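Long-range contacts in Alpha/beta hydrolase fold protein (Nakamurella multipartita, PDB 4Y7D), which probably acts as a hydrolase of the alpha/beta hydrolase fold, its natural substrate being unknown: residues A100-W106 with V124-V130; T242-T248 with E269-A275. Where two conformers were deposited one is given. Numbering follows the deposited sequence.

Contact 1 of 2, residues A100-W106 with V124-V130; sequences AAGVLCW and VRALVSV
Strands 101-106 and 126-130 run parallel, their axes 9° apart and 4.8 Å at closest approach. The register pairs A101-V124, then V103-L127, L104-V128, C105-S129 and W106-V130: R125, with helical angles (-72/-36), turns a corner and shifts it by one residue.

Backbone hydrogen bonds, donor first, are R125 N-A101 O, V103 N-A126 O and V130 N-C105 O (2.9 Å), V128 N-V103 O (2.8 Å) and C105 N-V128 O (3.0 Å).

Among apolar contacts, t-rotamer valines, whose branched CB suits extended chain, meet leucines: V103 CG1-L127 CD1 3.8 Å, L104 CD1-V128 CG1 3.6 Å. W106 CD1 lies 3.8 Å from V130 CG1.

At the start, A100 CB lies over one face of the exposed R125 guanidinium, 3.8 Å from CZ, and a water links A100 O (2.6 Å) to R125 NE (3.3 Å).

This is a beta-alpha-beta unit, strand 101-106 probably leading into the nucleophile elbow. Helix 110-119 covers V103, C105, V124 and L127, its Y114 hydrogen-bonded to S129; helix 46-58 covers L104 and helix 288-299 V128.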
loop_
_atom_site.group_PDB
_atom_site.type_symbol
_atom_site.label_atom_id
_atom_site.label_comp_id
_atom_site.label_asym_id
_atom_site.label_seq_id
_atom_site.Cartn_x
_atom_site.Cartn_y
_atom_site.Cartn_z
ATOM N N ALA A 100 -3.898 7.484 -18.855
ATOM C CA ALA A 100 -2.920 7.623 -17.757
ATOM C C ALA A 100 -3.621 7.932 -16.443
ATOM O O ALA A 100 -4.768 8.422 -16.426
ATOM C CB ALA A 100 -1.932 8.696 -18.103
ATOM N N ALA A 101 -2.920 7.660 -15.349
ATOM C CA ALA A 101 -3.481 7.847 -14.027
ATOM C C ALA A 101 -2.403 8.157 -13.040
ATOM O O ALA A 101 -1.231 7.868 -13.259
ATOM C CB ALA A 101 -4.237 6.611 -13.581
ATOM N N GLY A 102 -2.815 8.766 -11.935
ATOM C CA GLY A 102 -1.910 8.833 -10.802
ATOM C C GLY A 102 -1.732 7.443 -10.199
ATOM O O GLY A 102 -2.530 6.515 -10.479
ATOM N N VAL A 103 -0.677 7.258 -9.415
ATOM C CA VAL A 103 -0.450 6.004 -8.748
ATOM C C VAL A 103 -0.105 6.269 -7.266
ATOM O O VAL A 103 0.767 7.080 -6.954
ATOM C CB VAL A 103 0.696 5.212 -9.392
ATOM C CG1 VAL A 103 0.918 3.930 -8.604
ATOM C CG2 VAL A 103 0.384 4.926 -10.846
ATOM N N LEU A 104 -0.815 5.604 -6.380
ATOM C CA LEU A 104 -0.553 5.591 -4.932
ATOM C C LEU A 104 -0.228 4.154 -4.556
ATOM O O LEU A 104 -1.079 3.254 -4.692
ATOM C CB LEU A 104 -1.749 6.036 -4.127
ATOM C CG LEU A 104 -1.667 5.906 -2.610
ATOM C CD1 LEU A 104 -0.635 6.889 -2.092
ATOM C CD2 LEU A 104 -2.981 6.120 -1.932
ATOM N N CYS A 105 0.960 3.965 -4.003
ATOM C CA CYS A 105 1.365 2.653 -3.505
ATOM C C CYS A 105 1.894 2.721 -2.085
ATOM O O CYS A 105 2.361 3.761 -1.627
ATOM C CB CYS A 105 2.379 2.018 -4.417
ATOM S SG CYS A 105 4.015 2.795 -4.534
ATOM N N TRP A 106 1.831 1.576 -1.402
ATOM C CA TRP A 106 2.387 1.478 -0.050
ATOM C C TRP A 106 3.016 0.128 0.078
ATOM O O TRP A 106 2.486 -0.821 -0.469
ATOM C CB TRP A 106 1.260 1.639 0.942
ATOM C CG TRP A 106 1.562 1.523 2.418
ATOM C CD1 TRP A 106 2.716 1.839 3.071
ATOM C CD2 TRP A 106 0.633 1.174 3.414
ATOM N NE1 TRP A 106 2.562 1.696 4.429
ATOM C CE2 TRP A 106 1.285 1.280 4.664
ATOM C CE3 TRP A 106 -0.723 0.803 3.383
ATOM C CZ2 TRP A 106 0.641 1.001 5.870
ATOM C CZ3 TRP A 106 -1.377 0.556 4.583
ATOM C CH2 TRP A 106 -0.690 0.632 5.812
ATOM N N VAL A 124 1.632 6.969 -16.317
ATOM C CA VAL A 124 1.704 7.418 -14.934
ATOM C C VAL A 124 1.842 8.972 -14.867
ATOM O O VAL A 124 2.870 9.545 -15.266
ATOM C CB VAL A 124 2.861 6.728 -14.216
ATOM C CG1 VAL A 124 2.989 7.208 -12.791
ATOM C CG2 VAL A 124 2.699 5.214 -14.240
ATOM N N ARG A 125 0.780 9.635 -14.410
ATOM C CA ARG A 125 0.754 11.091 -14.268
ATOM C C ARG A 125 1.614 11.615 -13.119
ATOM O O ARG A 125 2.212 12.716 -13.199
ATOM C CB ARG A 125 -0.686 11.570 -14.045
ATOM C CG ARG A 125 -1.643 11.327 -15.205
ATOM C CD ARG A 125 -2.512 12.556 -15.529
ATOM N NE ARG A 125 -3.383 12.333 -16.697
ATOM C CZ ARG A 125 -2.980 12.319 -17.980
ATOM N NH1 ARG A 125 -3.865 12.098 -18.963
ATOM N NH2 ARG A 125 -1.696 12.486 -18.304
ATOM N N ALA A 126 1.646 10.850 -12.035
ATOM C CA ALA A 126 2.314 11.201 -10.782
ATOM C C ALA A 126 2.357 9.953 -9.916
ATOM O O ALA A 126 1.515 9.052 -10.042
ATOM C CB ALA A 126 1.566 12.306 -10.083
ATOM N N LEU A 127 3.329 9.893 -9.016
ATOM C CA LEU A 127 3.541 8.754 -8.155
ATOM C C LEU A 127 3.662 9.218 -6.696
ATOM O O LEU A 127 4.501 10.029 -6.387
ATOM C CB LEU A 127 4.816 8.003 -8.593
ATOM C CG LEU A 127 5.261 6.767 -7.769
ATOM C CD1 LEU A 127 4.168 5.701 -7.713
ATOM C CD2 LEU A 127 6.531 6.287 -8.422
ATOM N N VAL A 128 2.850 8.643 -5.820
ATOM C CA VAL A 128 3.025 8.767 -4.385
ATOM C C VAL A 128 3.355 7.394 -3.831
ATOM O O VAL A 128 2.543 6.454 -3.945
ATOM C CB VAL A 128 1.782 9.330 -3.720
ATOM C CG1 VAL A 128 1.944 9.415 -2.204
ATOM C CG2 VAL A 128 1.500 10.721 -4.295
ATOM N N SER A 129 4.545 7.300 -3.254
ATOM C CA SER A 129 5.100 6.027 -2.832
ATOM C C SER A 129 5.375 6.065 -1.337
ATOM O O SER A 129 6.324 6.712 -0.855
ATOM C CB SER A 129 6.325 5.731 -3.619
ATOM O OG SER A 129 6.859 4.507 -3.233
ATOM N N VAL A 130 4.552 5.334 -0.597
ATOM C CA VAL A 130 4.560 5.391 0.879
ATOM C C VAL A 130 5.289 4.150 1.385
ATOM O O VAL A 130 4.853 3.028 1.108
ATOM C CB VAL A 130 3.132 5.411 1.400
ATOM C CG1 VAL A 130 3.085 5.572 2.923
ATOM C CG2 VAL A 130 2.377 6.573 0.726
HETATM O O HOH W 1 -6.169 10.657 -16.499
HETATM O O HOH W 2 -6.035 9.684 -19.008
#

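Contact 2 of 2, residues T242-T248 with E269-A275; sequences TLVVSGT and ELVHLDA
Two parallel strands, 242-247 and 269-273, cross at -20° with axes 4.7 Å apart, in the register L243-E269, V244-L270, V245-V271, S246-H272 and G247-L273. Hydrogen bonds alternate: E269 N to T242 O (3.0 Å), V244 N to E269 O (2.8 Å), then V271 N to V244 O, S246 N to V271 O, L273 N to S246 O and T248 N to L273 O, each 2.9 Å.

On the face bearing L243, V245, V271 and L273 the bumps fit diagonally. L243 (t, p) reaches forward so that CD1 meets V271 CG2 at 3.6 Å, while L273 (m, t) brings CD1 to 4.0 Å from V245 CG1. G247, lacking a side chain, adds no bump beside L273, and its CA lies 4.5 Å from L273 CA, the closest pair of the register. Helices 288-299 and 280-283 cover this face; at its edge E269 forms a salt bridge with R293.

The unit is a beta-alpha-beta crossover through helix 255-264, at the edge of the alpha/beta hydrolase sheet. That helix packs on the other face, where L270 CD1 touches V244 CG1 (3.8 Å). S246 and H272 stand side by side here, small serine beside larger imidazole, and a water hydrogen-bonds S246 OG (2.7 Å) and H272 ND1 (2.8 Å).

Past the strands T248, its CA-to-CB bond toward 269-275 and chi1 p, places OG1 where A275 N donates to it at 2.8 Å.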
loop_
_atom_site.group_PDB
_atom_site.type_symbol
_atom_site.label_atom_id
_atom_site.label_comp_id
_atom_site.label_asym_id
_atom_site.label_seq_id
_atom_site.Cartn_x
_atom_site.Cartn_y
_atom_site.Cartn_z
ATOM N N THR A 242 7.037 12.806 -8.253
ATOM C CA THR A 242 7.055 11.696 -7.283
ATOM C C THR A 242 7.243 12.219 -5.895
ATOM O O THR A 242 8.134 13.065 -5.662
ATOM C CB THR A 242 8.140 10.634 -7.614
ATOM O OG1 THR A 242 7.854 9.964 -8.850
ATOM C CG2 THR A 242 8.199 9.552 -6.536
ATOM N N LEU A 243 6.378 11.755 -4.980
ATOM C CA LEU A 243 6.450 12.051 -3.571
ATOM C C LEU A 243 6.706 10.724 -2.894
ATOM O O LEU A 243 5.927 9.808 -3.059
ATOM C CB LEU A 243 5.153 12.690 -3.080
ATOM C CG LEU A 243 4.898 12.791 -1.595
ATOM C CD1 LEU A 243 5.959 13.650 -0.927
ATOM C CD2 LEU A 243 3.485 13.354 -1.353
ATOM N N VAL A 244 7.781 10.658 -2.114
ATOM C CA VAL A 244 8.180 9.476 -1.345
ATOM C C VAL A 244 7.999 9.832 0.146
ATOM O O VAL A 244 8.484 10.876 0.571
ATOM C CB VAL A 244 9.632 9.151 -1.615
ATOM C CG1 VAL A 244 10.009 7.851 -0.926
ATOM C CG2 VAL A 244 9.895 9.039 -3.122
ATOM N N VAL A 245 7.289 9.000 0.890
ATOM C CA VAL A 245 6.924 9.278 2.292
ATOM C C VAL A 245 7.428 8.160 3.186
ATOM O O VAL A 245 7.081 6.987 2.955
ATOM C CB VAL A 245 5.409 9.428 2.479
ATOM C CG1 VAL A 245 5.066 9.792 3.921
ATOM C CG2 VAL A 245 4.835 10.442 1.510
ATOM N N SER A 246 8.193 8.540 4.226
ATOM C CA SER A 246 8.745 7.593 5.177
ATOM C C SER A 246 8.565 8.049 6.628
ATOM O O SER A 246 8.875 9.145 7.005
ATOM C CB SER A 246 10.238 7.356 4.902
ATOM O OG SER A 246 10.827 6.512 5.882
ATOM N N GLY A 247 8.071 7.149 7.454
ATOM C CA GLY A 247 8.057 7.345 8.897
ATOM C C GLY A 247 9.378 6.898 9.468
ATOM O O GLY A 247 9.860 5.785 9.171
ATOM N N THR A 248 9.990 7.739 10.319
ATOM C CA THR A 248 11.364 7.455 10.733
ATOM C C THR A 248 11.501 6.242 11.656
ATOM O O THR A 248 12.608 5.708 11.794
ATOM C CB THR A 248 12.037 8.657 11.423
ATOM O OG1 THR A 248 11.475 8.885 12.731
ATOM C CG2 THR A 248 11.986 9.866 10.542
ATOM N N GLU A 269 10.534 14.255 -4.325
ATOM C CA GLU A 269 10.503 14.858 -3.006
ATOM C C GLU A 269 10.390 13.749 -1.959
ATOM O O GLU A 269 9.568 12.836 -2.126
ATOM C CB GLU A 269 9.273 15.734 -2.854
ATOM C CG GLU A 269 9.144 16.833 -3.868
ATOM C CD GLU A 269 7.895 17.655 -3.609
ATOM O OE1 GLU A 269 6.855 17.141 -3.081
ATOM O OE2 GLU A 269 7.959 18.835 -3.926
ATOM N N LEU A 270 11.183 13.839 -0.906
ATOM C CA LEU A 270 11.140 12.900 0.207
ATOM C C LEU A 270 10.616 13.621 1.441
ATOM O O LEU A 270 11.129 14.674 1.819
ATOM C CB LEU A 270 12.555 12.376 0.490
ATOM C CG LEU A 270 12.726 11.369 1.619
ATOM C CD1 LEU A 270 11.862 10.117 1.481
ATOM C CD2 LEU A 270 14.211 11.024 1.634
ATOM N N VAL A 271 9.585 13.052 2.064
ATOM C CA VAL A 271 9.008 13.582 3.288
ATOM C C VAL A 271 9.159 12.547 4.414
ATOM O O VAL A 271 8.655 11.408 4.322
ATOM C CB VAL A 271 7.514 13.942 3.061
ATOM C CG1 VAL A 271 6.820 14.256 4.352
ATOM C CG2 VAL A 271 7.401 15.089 2.074
ATOM N N HIS A 272 9.833 12.954 5.480
ATOM C CA HIS A 272 9.982 12.173 6.685
ATOM C C HIS A 272 8.924 12.573 7.730
ATOM O O HIS A 272 8.663 13.759 7.948
ATOM C CB HIS A 272 11.364 12.421 7.304
ATOM C CG HIS A 272 12.494 12.108 6.400
ATOM N ND1 HIS A 272 12.920 10.812 6.143
ATOM C CD2 HIS A 272 13.301 12.918 5.676
ATOM C CE1 HIS A 272 13.939 10.853 5.312
ATOM N NE2 HIS A 272 14.180 12.118 5.005
ATOM N N LEU A 273 8.367 11.583 8.418
ATOM C CA LEU A 273 7.459 11.810 9.503
ATOM C C LEU A 273 8.183 11.252 10.739
ATOM O O LEU A 273 8.381 10.037 10.862
ATOM C CB LEU A 273 6.130 11.112 9.212
ATOM C CG LEU A 273 5.255 11.815 8.165
ATOM C CD1 LEU A 273 4.166 10.911 7.681
ATOM C CD2 LEU A 273 4.676 13.133 8.697
ATOM N N ASP A 274 8.631 12.163 11.588
ATOM C CA ASP A 274 9.423 11.847 12.747
ATOM C C ASP A 274 8.614 10.968 13.711
ATOM O O ASP A 274 7.504 11.307 14.087
ATOM C CB ASP A 274 9.835 13.119 13.469
ATOM C CG ASP A 274 11.015 13.851 12.829
ATOM O OD1 ASP A 274 11.755 13.238 12.033
ATOM O OD2 ASP A 274 11.239 15.032 13.257
ATOM N N ALA A 275 9.190 9.854 14.114
ATOM C CA ALA A 275 8.540 8.899 15.015
ATOM C C ALA A 275 7.328 8.260 14.331
ATOM O O ALA A 275 6.411 7.763 14.975
ATOM C CB ALA A 275 8.190 9.540 16.369
HETATM O O HOH W 3 12.410 8.293 7.224
HETATM O O HOH W 4 12.993 11.323 13.570
#

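In the fold
Contacts 1 and 2 share one sheet, their centres 15 Å apart. Strand 124-130 of contact 1 is the neighbour of strand 242-247 of contact 2, and probable hydrogen bonds join them: S129 N to L243 O and L127 O to L243 N, both 2.9 Å. The order 101-106, 124-130, 242-247, 269-273 matches the last four strands of the canonical fold, ending at an outer strand. In this family the nucleophile and histidine usually follow strands equivalent to 101-106 and 269-273; the ring of H278, soon after contact 2, meets W106 of contact 1, but any catalytic role is inferred from position alone. The sodium ion, bound at A176 and G179, lies about 12 Å from the A275 side chain.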